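Local coordinates for protein putative phosphosugar isomerase (Clostridium difficile, PDB 3G68) that is of unproven function but probably binds and isomerises a phosphosugar through its paired sugar isomerase (SIS) domains, at residues D276-S279 with G280-E283; N252-N255 with S256-I260; G266-P269 with R270-K273; E242-E245 with F246-I250; F314-P317 with I318-I321. All coordinates share one frame; numbering follows the deposited sequence. Where two conformers were deposited one is given.

Contact 1 (D276-S279 with G280-E283); sequences DVLS and GWTE
Leu278 O takes two backbone donors as the chain leaves helix 271-279: Trp281 N at 2.9 Å and Thr282 N at 3.0 Å. The two come from different directions, Thr282 N almost in line with the carbonyl bond and Trp281 N from well above the carbonyl plane, 62° out of it. One residue earlier, Gly280 N reaches Val277 O at 3.1 Å and makes a second, weak bond to Asp276 O, a shared pattern in the stretch that leads from helix 271-279 toward strand 284-289. The indole of Trp281 folds back along the last turn. Val277 CG1 stands over one face of its six-membered ring, 4.2 Å from the centroid, in a CH-pi contact; it is anti to the backbone N (chi1 175°), which points this methyl at the ring, and the two side chains run side by side. Leu278 CD2 meets the same indole obliquely, 3.9 Å from Trp281 CE3. A water donates to Thr282 O at 2.8 Å and weakly to Ser279 OG, whose main partner is Ile275 O in the preceding turn. Thr282 OG1 bonds outward, to Ser258 O, where strand 258-264 comes up alongside, and to Asn284 N. The carbonyls of Val277 and Leu278 thus find their donors in the residues that follow, and the indole rests on the methyl groups of the same two residues.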
loop_
_atom_site.group_PDB
_atom_site.type_symbol
_atom_site.label_atom_id
_atom_site.label_comp_id
_atom_site.label_asym_id
_atom_site.label_seq_id
_atom_site.Cartn_x
_atom_site.Cartn_y
_atom_site.Cartn_z
ATOM N N ASP B 276 -1.342 51.758 -27.110
ATOM C CA ASP B 276 -2.450 52.273 -27.913
ATOM C C ASP B 276 -2.020 53.428 -28.811
ATOM O O ASP B 276 -2.348 53.420 -29.999
ATOM C CB ASP B 276 -3.649 52.660 -27.019
ATOM C CG ASP B 276 -4.292 51.432 -26.313
ATOM O OD1 ASP B 276 -3.908 50.255 -26.602
ATOM O OD2 ASP B 276 -5.190 51.647 -25.456
ATOM N N VAL B 277 -1.284 54.400 -28.273
ATOM C CA VAL B 277 -0.825 55.538 -29.091
ATOM C C VAL B 277 0.097 55.050 -30.209
ATOM O O VAL B 277 -0.108 55.368 -31.406
ATOM C CB VAL B 277 -0.137 56.638 -28.257
ATOM C CG1 VAL B 277 0.437 57.748 -29.156
ATOM C CG2 VAL B 277 -1.130 57.200 -27.231
ATOM N N LEU B 278 1.082 54.230 -29.845
ATOM C CA LEU B 278 2.022 53.755 -30.871
ATOM C C LEU B 278 1.366 52.863 -31.911
ATOM O O LEU B 278 1.780 52.876 -33.071
ATOM C CB LEU B 278 3.200 53.010 -30.234
ATOM C CG LEU B 278 4.094 53.838 -29.331
ATOM C CD1 LEU B 278 5.101 52.944 -28.599
ATOM C CD2 LEU B 278 4.769 54.925 -30.166
ATOM N N SER B 279 0.360 52.075 -31.508
ATOM C CA SER B 279 -0.316 51.155 -32.439
ATOM C C SER B 279 -1.139 51.902 -33.483
ATOM O O SER B 279 -1.486 51.348 -34.518
ATOM C CB SER B 279 -1.113 50.076 -31.691
ATOM O OG SER B 279 -0.224 49.295 -30.890
ATOM N N GLY B 280 -1.440 53.163 -33.207
ATOM C CA GLY B 280 -2.077 54.046 -34.163
ATOM C C GLY B 280 -1.102 54.526 -35.231
ATOM O O GLY B 280 -1.555 54.972 -36.274
ATOM N N TRP B 281 0.211 54.479 -34.980
ATOM C CA TRP B 281 1.243 54.897 -35.956
ATOM C C TRP B 281 1.931 53.741 -36.694
ATOM O O TRP B 281 2.423 53.937 -37.810
ATOM C CB TRP B 281 2.326 55.768 -35.307
ATOM C CG TRP B 281 1.818 57.032 -34.614
ATOM C CD1 TRP B 281 0.736 57.777 -34.974
ATOM C CD2 TRP B 281 2.458 57.758 -33.556
ATOM N NE1 TRP B 281 0.617 58.876 -34.162
ATOM C CE2 TRP B 281 1.655 58.889 -33.277
ATOM C CE3 TRP B 281 3.589 57.531 -32.772
ATOM C CZ2 TRP B 281 1.970 59.817 -32.266
ATOM C CZ3 TRP B 281 3.907 58.447 -31.773
ATOM C CH2 TRP B 281 3.089 59.576 -31.522
ATOM N N THR B 282 1.991 52.565 -36.068
ATOM C CA THR B 282 2.619 51.375 -36.656
ATOM C C THR B 282 1.925 50.104 -36.186
ATOM O O THR B 282 1.452 50.031 -35.034
ATOM C CB THR B 282 4.152 51.288 -36.328
ATOM O OG1 THR B 282 4.690 50.033 -36.784
ATOM C CG2 THR B 282 4.416 51.451 -34.841
ATOM N N GLU B 283 1.863 49.136 -37.100
ATOM C CA GLU B 283 1.262 47.834 -36.837
ATOM C C GLU B 283 2.306 46.860 -36.252
ATOM O O GLU B 283 1.999 45.692 -35.961
ATOM C CB GLU B 283 0.615 47.293 -38.131
ATOM C CG GLU B 283 -0.492 48.228 -38.663
ATOM C CD GLU B 283 -1.260 47.692 -39.865
ATOM O OE1 GLU B 283 -2.257 48.359 -40.271
ATOM O OE2 GLU B 283 -0.884 46.633 -40.403
HETATM O O HOH W 1 0.818 47.753 -33.520
#

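Contact 2 (N252-N255 with S256-I260); sequences NAIN and SDSTI
Backbone atoms set the frame: residues Asn255 to Ser258 form a type I beta turn, closed by Ser258 N donating to Asn255 O at 2.9 Å with an angle of 162° at the hydrogen. The donor sits above the carbonyl plane instead of within it. The bond is answered by a side chain, for Asn255 N gives its hydrogen to Ser258 OG at 2.9 Å in an almost perfectly straight line (177°). Backbone and hydroxyl of Ser258 therefore hold the same residue at the start of the turn from two directions. Ser258 OG is beside its own backbone N and anti to the carbonyl carbon (chi1 -59°), the setting that brings it to Asn255 N; the hydroxyl is also bonded to Glu210 OE2. The amide of Asn255 bends back over the turn, and its OD1 accepts from Asp257 N at 3.0 Å, this time with the donor in the carbonyl plane. That bond is the signature of an Asx turn, here superimposed on the beta turn. The pair of turns leads from the loop after helix 243-250 into strand 258-264, the middle strand of the parallel five-stranded sheet of the second SIS-type alpha/beta unit. Below the turn the contact becomes apolar. Ile254 lays CG2 against the serine, 4.1 Å from Ser258 OG, while its CD1 lies on the side of Ile260, a touch too long and too dependent on the modelled conformer to carry weight. Trp281 and Thr282 lie against the side chain of Ile254, and Arg212 of strand 210-215 touches it as well.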
loop_
_atom_site.group_PDB
_atom_site.type_symbol
_atom_site.label_atom_id
_atom_site.label_comp_id
_atom_site.label_asym_id
_atom_site.label_seq_id
_atom_site.Cartn_x
_atom_site.Cartn_y
_atom_site.Cartn_z
ATOM N N ASN B 252 8.675 61.275 -31.729
ATOM C CA ASN B 252 8.679 62.085 -32.951
ATOM C C ASN B 252 9.135 61.293 -34.162
ATOM O O ASN B 252 8.718 61.609 -35.258
ATOM C CB ASN B 252 9.579 63.323 -32.827
ATOM C CG ASN B 252 9.047 64.355 -31.880
ATOM O OD1 ASN B 252 9.589 64.585 -30.794
ATOM N ND2 ASN B 252 7.960 64.958 -32.257
ATOM N N ALA B 253 10.027 60.302 -33.973
ATOM C CA ALA B 253 10.566 59.532 -35.088
ATOM C C ALA B 253 9.800 58.242 -35.420
ATOM O O ALA B 253 10.219 57.514 -36.319
ATOM C CB ALA B 253 12.070 59.200 -34.838
ATOM N N ILE B 254 8.673 57.976 -34.773
ATOM C CA ILE B 254 7.927 56.728 -35.028
ATOM C C ILE B 254 7.082 56.897 -36.290
ATOM O O ILE B 254 6.401 57.939 -36.475
ATOM C CB ILE B 254 7.084 56.322 -33.808
ATOM C CG1 ILE B 254 7.980 56.072 -32.576
ATOM C CG2 ILE B 254 6.179 55.106 -34.095
ATOM C CD1 ILE B 254 9.118 55.003 -32.699
ATOM N N ASN B 255 7.150 55.901 -37.179
ATOM C CA ASN B 255 6.335 55.888 -38.401
ATOM C C ASN B 255 5.879 54.468 -38.708
ATOM O O ASN B 255 6.181 53.544 -37.932
ATOM C CB ASN B 255 7.056 56.576 -39.567
ATOM C CG ASN B 255 8.357 55.931 -39.885
ATOM O OD1 ASN B 255 8.379 54.753 -40.173
ATOM N ND2 ASN B 255 9.463 56.702 -39.824
ATOM N N SER B 256 5.129 54.277 -39.794
ATOM C CA SER B 256 4.521 52.971 -40.038
ATOM C C SER B 256 5.534 51.855 -40.339
ATOM O O SER B 256 5.195 50.647 -40.304
ATOM C CB SER B 256 3.450 53.080 -41.131
ATOM O OG SER B 256 4.104 53.244 -42.363
ATOM N N ASP B 257 6.752 52.234 -40.680
ATOM C CA ASP B 257 7.841 51.266 -40.879
ATOM C C ASP B 257 8.647 50.959 -39.592
ATOM O O ASP B 257 9.624 50.187 -39.659
ATOM C CB ASP B 257 8.821 51.762 -41.958
ATOM C CG ASP B 257 8.315 51.586 -43.394
ATOM O OD1 ASP B 257 7.379 50.788 -43.676
ATOM O OD2 ASP B 257 8.928 52.244 -44.257
ATOM N N SER B 258 8.281 51.560 -38.449
ATOM C CA SER B 258 8.961 51.321 -37.181
ATOM C C SER B 258 8.451 50.030 -36.522
ATOM O O SER B 258 7.222 49.743 -36.543
ATOM C CB SER B 258 8.667 52.452 -36.168
ATOM O OG SER B 258 9.063 53.728 -36.653
ATOM N N THR B 259 9.385 49.286 -35.940
ATOM C CA THR B 259 9.112 48.127 -35.105
ATOM C C THR B 259 9.463 48.521 -33.677
ATOM O O THR B 259 10.560 49.085 -33.423
ATOM C CB THR B 259 9.903 46.917 -35.537
ATOM O OG1 THR B 259 9.512 46.545 -36.872
ATOM C CG2 THR B 259 9.640 45.727 -34.571
ATOM N N ILE B 260 8.570 48.185 -32.746
ATOM C CA ILE B 260 8.773 48.489 -31.314
ATOM C C ILE B 260 8.466 47.276 -30.457
ATOM O O ILE B 260 7.431 46.620 -30.617
ATOM C CB ILE B 260 7.926 49.676 -30.740
ATOM C CG1 ILE B 260 8.006 50.914 -31.621
ATOM C CG2 ILE B 260 8.415 50.046 -29.330
ATOM C CD1 ILE B 260 7.122 50.845 -32.792
#

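Contact 3 (G266-P269 with R270-K273); sequences GKEP and RVTK
At the edge of the Arg270 guanidinium, close to its plane, sits Glu268 OE2, taking the hydrogen of Arg270 NE at 3.1 Å. The carboxylate does not lie flat against this edge: the two planes are turned 60° apart, and NE meets OE2 from above the carboxylate plane. The second leg of the salt bridge, Arg270 NH2 to Glu268 OE1, is weak at 3.5 Å. This pair belongs to the entry of helix 271-279, on the crossover that follows strand 258-264 in the alpha/beta fold, and the same glutamate makes a capping bond there. Its OE2 also accepts from Arg270 N at 3.1 Å, with an angle of 162°, through the anti lone pair, the one directed away from OE1. One oxygen is thus gripped by the backbone and the side chain of a single residue, which fixes the carboxylate over the start of the helix. A bend at chi2 (53°) curls the glutamate back from its extended first torsion so that the carboxylate can arrive. The backbone here makes a type I beta turn from Glu268 to Val271, with Val271 N donating to Glu268 O at 3.2 Å. Val271 CG2 tucks under the glutamate stem, 3.7 Å from Glu268 CB. Arg270 NH2 has a second acidic partner, Glu244 OE1 on helix 243-250, so the arginine connects two carboxylates. In the first turn of the helix a water bridges an i to i+4 pair, donating to Pro269 O at 2.6 Å and accepting from Lys273 N at 3.1 Å.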
loop_
_atom_site.group_PDB
_atom_site.type_symbol
_atom_site.label_atom_id
_atom_site.label_comp_id
_atom_site.label_asym_id
_atom_site.label_seq_id
_atom_site.Cartn_x
_atom_site.Cartn_y
_atom_site.Cartn_z
ATOM N N GLY B 266 5.252 45.371 -15.579
ATOM C CA GLY B 266 4.072 45.494 -14.759
ATOM C C GLY B 266 4.123 46.601 -13.712
ATOM O O GLY B 266 3.197 46.705 -12.917
ATOM N N LYS B 267 5.186 47.413 -13.697
ATOM C CA LYS B 267 5.329 48.538 -12.747
ATOM C C LYS B 267 4.961 49.877 -13.372
ATOM O O LYS B 267 4.993 50.899 -12.692
ATOM C CB LYS B 267 6.754 48.626 -12.207
ATOM C CG LYS B 267 7.130 47.517 -11.264
ATOM C CD LYS B 267 8.628 47.528 -10.880
ATOM C CE LYS B 267 8.997 48.478 -9.750
ATOM N NZ LYS B 267 10.288 48.043 -9.096
ATOM N N GLU B 268 4.601 49.894 -14.649
ATOM C CA GLU B 268 4.298 51.147 -15.337
ATOM C C GLU B 268 2.837 51.214 -15.775
ATOM O O GLU B 268 2.475 50.636 -16.795
ATOM C CB GLU B 268 5.230 51.309 -16.541
ATOM C CG GLU B 268 4.964 52.573 -17.365
ATOM C CD GLU B 268 4.972 53.833 -16.515
ATOM O OE1 GLU B 268 6.070 54.249 -16.081
ATOM O OE2 GLU B 268 3.880 54.396 -16.284
ATOM N N PRO B 269 1.995 51.965 -15.032
ATOM C CA PRO B 269 0.580 51.988 -15.407
ATOM C C PRO B 269 0.262 52.616 -16.767
ATOM O O PRO B 269 -0.780 52.307 -17.326
ATOM C CB PRO B 269 -0.084 52.744 -14.254
ATOM C CG PRO B 269 0.986 53.555 -13.677
ATOM C CD PRO B 269 2.244 52.766 -13.822
ATOM N N ARG B 270 1.158 53.447 -17.304
ATOM C CA ARG B 270 0.957 54.060 -18.618
ATOM C C ARG B 270 1.263 53.146 -19.836
ATOM O O ARG B 270 1.060 53.570 -20.963
ATOM C CB ARG B 270 1.756 55.358 -18.706
ATOM C CG ARG B 270 1.279 56.448 -17.727
ATOM C CD ARG B 270 2.207 57.686 -17.803
ATOM N NE ARG B 270 3.530 57.341 -17.284
ATOM C CZ ARG B 270 4.632 58.084 -17.390
ATOM N NH1 ARG B 270 4.622 59.264 -17.992
ATOM N NH2 ARG B 270 5.766 57.610 -16.873
ATOM N N VAL B 271 1.696 51.897 -19.624
ATOM C CA VAL B 271 2.047 51.009 -20.747
ATOM C C VAL B 271 0.898 50.778 -21.716
ATOM O O VAL B 271 1.112 50.778 -22.925
ATOM C CB VAL B 271 2.634 49.635 -20.297
ATOM C CG1 VAL B 271 2.790 48.710 -21.475
ATOM C CG2 VAL B 271 3.976 49.827 -19.649
ATOM N N THR B 272 -0.316 50.591 -21.209
ATOM C CA THR B 272 -1.474 50.377 -22.091
ATOM C C THR B 272 -1.679 51.565 -23.003
ATOM O O THR B 272 -1.898 51.378 -24.204
ATOM C CB THR B 272 -2.767 50.136 -21.308
ATOM O OG1 THR B 272 -2.574 49.004 -20.466
ATOM C CG2 THR B 272 -3.942 49.876 -22.262
ATOM N N LYS B 273 -1.633 52.778 -22.438
ATOM C CA LYS B 273 -1.759 54.005 -23.239
ATOM C C LYS B 273 -0.607 54.156 -24.246
ATOM O O LYS B 273 -0.830 54.595 -25.368
ATOM C CB LYS B 273 -1.865 55.270 -22.348
ATOM C CG LYS B 273 -3.147 55.329 -21.496
ATOM C CD LYS B 273 -3.205 56.543 -20.563
HETATM O O HOH W 2 -2.119 53.017 -19.422
#

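Contact 4 (E242-E245 with F246-I250); sequences EFEE and FIHGI
Helix 243-250 begins with a regular turn, Phe246 N donating to Glu242 O at 3.0 Å, and widens to a pi-type turn over 246-250, where His248 is the centre of an inverse gamma turn and the backbone bonds are weak. Its start is a capping box: Glu245 N donates to Glu242 OE1 at 3.0 Å, and Glu242 N in return to Glu245 OE2, also at 3.0 Å. Glu242 OE2 takes Glu244 N as well, so the N-cap carboxylate occupies two of the first backbone N-H groups. Glu245 can return the bond because its CG lies between the backbone N and the carbonyl carbon (chi1 66°). Phe243 and Ile247 meet one turn apart, CE1 to CD1 at 3.8 Å. On another side Glu244 O lies at the edge of the His248 ring, 3.3 Å from CD2, and a water touches His248 NE2 and, weakly, Glu244 OE2. The other carboxylate oxygen of Glu244 pairs with Arg270. Phe243 and Phe246 face inward, packing on Ile214 of strand 210-215 and on Met274 of helix 271-279, while the capping box lies beside Tyr220 of helix 220-234.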
loop_
_atom_site.group_PDB
_atom_site.type_symbol
_atom_site.label_atom_id
_atom_site.label_comp_id
_atom_site.label_asym_id
_atom_site.label_seq_id
_atom_site.Cartn_x
_atom_site.Cartn_y
_atom_site.Cartn_z
ATOM N N GLU B 242 14.717 53.597 -21.874
ATOM C CA GLU B 242 13.857 53.466 -20.681
ATOM C C GLU B 242 12.528 54.200 -21.038
ATOM O O GLU B 242 12.509 55.114 -21.876
ATOM C CB GLU B 242 14.582 53.989 -19.423
ATOM C CG GLU B 242 13.769 53.999 -18.092
ATOM C CD GLU B 242 12.853 55.200 -17.956
ATOM O OE1 GLU B 242 13.182 56.255 -18.522
ATOM O OE2 GLU B 242 11.791 55.097 -17.313
ATOM N N PHE B 243 11.424 53.795 -20.407
ATOM C CA PHE B 243 10.074 54.298 -20.697
ATOM C C PHE B 243 9.931 55.823 -20.669
ATOM O O PHE B 243 9.451 56.438 -21.628
ATOM C CB PHE B 243 9.082 53.673 -19.693
ATOM C CG PHE B 243 7.651 53.854 -20.048
ATOM C CD1 PHE B 243 6.960 54.983 -19.638
ATOM C CD2 PHE B 243 6.977 52.899 -20.786
ATOM C CE1 PHE B 243 5.614 55.163 -19.975
ATOM C CE2 PHE B 243 5.622 53.073 -21.108
ATOM C CZ PHE B 243 4.954 54.215 -20.699
ATOM N N GLU B 244 10.340 56.417 -19.557
ATOM C CA GLU B 244 10.303 57.877 -19.423
ATOM C C GLU B 244 11.125 58.616 -20.468
ATOM O O GLU B 244 10.634 59.605 -21.017
ATOM C CB GLU B 244 10.699 58.345 -18.029
ATOM C CG GLU B 244 9.525 58.662 -17.138
ATOM C CD GLU B 244 8.767 59.874 -17.580
ATOM O OE1 GLU B 244 7.546 59.871 -17.384
ATOM O OE2 GLU B 244 9.357 60.818 -18.148
ATOM N N GLU B 245 12.349 58.156 -20.729
ATOM C CA GLU B 245 13.202 58.826 -21.711
ATOM C C GLU B 245 12.616 58.752 -23.118
ATOM O O GLU B 245 12.751 59.705 -23.892
ATOM C CB GLU B 245 14.658 58.344 -21.698
ATOM C CG GLU B 245 14.894 56.917 -22.126
ATOM C CD GLU B 245 16.295 56.632 -22.652
ATOM O OE1 GLU B 245 16.784 57.390 -23.528
ATOM O OE2 GLU B 245 16.863 55.597 -22.233
ATOM N N PHE B 246 11.923 57.659 -23.439
ATOM C CA PHE B 246 11.271 57.555 -24.742
ATOM C C PHE B 246 10.236 58.682 -24.899
ATOM O O PHE B 246 10.076 59.255 -25.962
ATOM C CB PHE B 246 10.604 56.196 -24.909
ATOM C CG PHE B 246 9.943 56.012 -26.230
ATOM C CD1 PHE B 246 8.620 56.399 -26.422
ATOM C CD2 PHE B 246 10.641 55.430 -27.293
ATOM C CE1 PHE B 246 8.010 56.205 -27.635
ATOM C CE2 PHE B 246 10.050 55.237 -28.530
ATOM C CZ PHE B 246 8.722 55.610 -28.710
ATOM N N ILE B 247 9.548 59.003 -23.822
ATOM C CA ILE B 247 8.549 60.081 -23.840
ATOM C C ILE B 247 9.207 61.425 -24.147
ATOM O O ILE B 247 8.603 62.273 -24.783
ATOM C CB ILE B 247 7.752 60.151 -22.490
ATOM C CG1 ILE B 247 7.012 58.835 -22.250
ATOM C CG2 ILE B 247 6.736 61.295 -22.495
ATOM C CD1 ILE B 247 6.378 58.730 -20.867
ATOM N N HIS B 248 10.452 61.610 -23.717
ATOM C CA HIS B 248 11.172 62.852 -23.973
ATOM C C HIS B 248 11.750 62.937 -25.403
ATOM O O HIS B 248 12.968 62.980 -25.590
ATOM C CB HIS B 248 12.237 63.070 -22.902
ATOM C CG HIS B 248 11.672 63.530 -21.595
ATOM N ND1 HIS B 248 11.661 64.857 -21.221
ATOM C CD2 HIS B 248 11.075 62.849 -20.589
ATOM C CE1 HIS B 248 11.094 64.968 -20.034
ATOM N NE2 HIS B 248 10.733 63.766 -19.627
ATOM N N GLY B 249 10.841 62.901 -26.385
ATOM C CA GLY B 249 11.137 63.196 -27.777
ATOM C C GLY B 249 11.269 62.075 -28.776
ATOM O O GLY B 249 11.219 62.347 -29.982
ATOM N N ILE B 250 11.445 60.835 -28.310
ATOM C CA ILE B 250 11.717 59.725 -29.239
ATOM C C ILE B 250 10.500 59.430 -30.118
ATOM O O ILE B 250 10.650 59.036 -31.282
ATOM C CB ILE B 250 12.216 58.425 -28.531
ATOM C CG1 ILE B 250 13.419 58.688 -27.601
ATOM C CG2 ILE B 250 12.561 57.268 -29.590
ATOM C CD1 ILE B 250 14.625 59.411 -28.214
HETATM O O HOH W 3 8.534 63.973 -17.334
HETATM O O HOH W 4 15.046 61.120 -24.733
#

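Contact 5 (F314-P317 with I318-I321); sequences FIVP and IQLI
The first turn of helix 316-324, buried between helices 187-200 and 220-234 and beside strand 258-264, is a helix start inside the alpha/beta core. Ile315 O receives Gln319 N at 3.0 Å in a bond that is nearly straight (172°) and runs close to the carbonyl direction, and a weak bond from Ile318 N besides. Val316 O takes Leu320 N at 2.9 Å, and Pro317 O takes Ile321 N at 3.0 Å, the latter donor tilted 30° from the carbonyl plane. Pro317 has no N-H to offer, and in the first turn of a helix, where such groups have no carbonyl of a preceding turn to meet, this costs nothing. The side chains of Ile315 and Gln319 cross at a slant: Gln319 lies extended beyond CG and brings its amide back over Ile315, with Ile315 CD1 3.9 Å from Gln319 NE2. Ile315 presents this arm because its CG1 is placed between the backbone N and the carbonyl carbon (chi1 67°). The amide oxygen of Gln319 is taken up by Tyr148 OH, so the oxygen of this amide has a partner in a mostly apolar setting. Leu320 leans on Tyr191 and Ile198, whereas Ile318 and Ile321 press on Leu230 and Phe261. Further along the turn, Ile321 CG1 passes Pro317 O at 3.5 Å.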
loop_
_atom_site.group_PDB
_atom_site.type_symbol
_atom_site.label_atom_id
_atom_site.label_comp_id
_atom_site.label_asym_id
_atom_site.label_seq_id
_atom_site.Cartn_x
_atom_site.Cartn_y
_atom_site.Cartn_z
ATOM N N PHE B 314 13.961 38.053 -18.929
ATOM C CA PHE B 314 13.217 39.010 -19.774
ATOM C C PHE B 314 13.597 39.122 -21.244
ATOM O O PHE B 314 12.706 39.188 -22.103
ATOM C CB PHE B 314 13.161 40.423 -19.172
ATOM C CG PHE B 314 11.776 40.947 -19.077
ATOM C CD1 PHE B 314 11.026 41.173 -20.218
ATOM C CD2 PHE B 314 11.189 41.154 -17.825
ATOM C CE1 PHE B 314 9.699 41.647 -20.115
ATOM C CE2 PHE B 314 9.892 41.579 -17.716
ATOM C CZ PHE B 314 9.140 41.817 -18.865
ATOM N N ILE B 315 14.890 39.132 -21.546
ATOM C CA ILE B 315 15.322 39.327 -22.920
ATOM C C ILE B 315 15.581 38.038 -23.708
ATOM O O ILE B 315 15.984 38.100 -24.869
ATOM C CB ILE B 315 16.496 40.334 -23.061
ATOM C CG1 ILE B 315 17.787 39.843 -22.440
ATOM C CG2 ILE B 315 16.130 41.688 -22.464
ATOM C CD1 ILE B 315 18.976 40.737 -22.860
ATOM N N VAL B 316 15.320 36.879 -23.096
ATOM C CA VAL B 316 15.417 35.581 -23.819
ATOM C C VAL B 316 14.741 35.648 -25.203
ATOM O O VAL B 316 15.358 35.248 -26.194
ATOM C CB VAL B 316 14.883 34.396 -22.958
ATOM C CG1 VAL B 316 14.720 33.105 -23.768
ATOM C CG2 VAL B 316 15.823 34.145 -21.833
ATOM N N PRO B 317 13.478 36.127 -25.280
ATOM C CA PRO B 317 12.815 36.244 -26.595
ATOM C C PRO B 317 13.547 37.065 -27.633
ATOM O O PRO B 317 13.548 36.708 -28.807
ATOM C CB PRO B 317 11.456 36.871 -26.261
ATOM C CG PRO B 317 11.529 37.233 -24.837
ATOM C CD PRO B 317 12.523 36.411 -24.192
ATOM N N ILE B 318 14.181 38.153 -27.197
ATOM C CA ILE B 318 14.869 39.043 -28.103
ATOM C C ILE B 318 16.159 38.362 -28.569
ATOM O O ILE B 318 16.462 38.396 -29.752
ATOM C CB ILE B 318 15.194 40.438 -27.478
ATOM C CG1 ILE B 318 13.919 41.134 -27.000
ATOM C CG2 ILE B 318 15.869 41.308 -28.528
ATOM C CD1 ILE B 318 12.948 41.363 -28.089
ATOM N N GLN B 319 16.909 37.749 -27.655
ATOM C CA GLN B 319 18.087 36.973 -28.061
ATOM C C GLN B 319 17.722 35.850 -28.983
ATOM O O GLN B 319 18.496 35.532 -29.891
ATOM C CB GLN B 319 18.813 36.409 -26.841
ATOM C CG GLN B 319 19.469 37.467 -25.989
ATOM C CD GLN B 319 19.724 36.982 -24.593
ATOM O OE1 GLN B 319 18.953 36.173 -24.048
ATOM N NE2 GLN B 319 20.813 37.466 -23.986
ATOM N N LEU B 320 16.561 35.216 -28.788
ATOM C CA LEU B 320 16.149 34.144 -29.693
ATOM C C LEU B 320 15.865 34.679 -31.082
ATOM O O LEU B 320 16.157 33.998 -32.090
ATOM C CB LEU B 320 15.012 33.272 -29.144
ATOM C CG LEU B 320 14.677 32.038 -29.961
ATOM C CD1 LEU B 320 15.925 31.127 -30.194
ATOM C CD2 LEU B 320 13.592 31.253 -29.247
ATOM N N ILE B 321 15.297 35.892 -31.159
ATOM C CA ILE B 321 15.101 36.560 -32.438
ATOM C C ILE B 321 16.450 36.719 -33.129
ATOM O O ILE B 321 16.540 36.460 -34.317
ATOM C CB ILE B 321 14.413 37.933 -32.321
ATOM C CG1 ILE B 321 12.927 37.759 -32.035
ATOM C CG2 ILE B 321 14.570 38.732 -33.644
ATOM C CD1 ILE B 321 12.178 39.078 -31.652
#

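In the fold
From the N terminus the chain meets contact 4 first, then 2, 3, 1 and 5; each closes a local turn before the next opens, so none nests or crosses. Contact 4 spans helix 243-250, contact 2 turns the chain into strand 258-264, and contacts 3 and 1 mark the two ends of helix 271-279. They nevertheless meet in space: Glu268 and Val271 pack on Phe243, joining contacts 3 and 4, and Thr282 packs on Asn255 and Ile260, joining contacts 1 and 2. Phe246 touches both Leu278 and Ile254. Contact 5 touches none of them; its helix 316-324 ties helices 187-200 and 220-234 to strand 258-264, about 6 Å from contact 3 between nearest atoms.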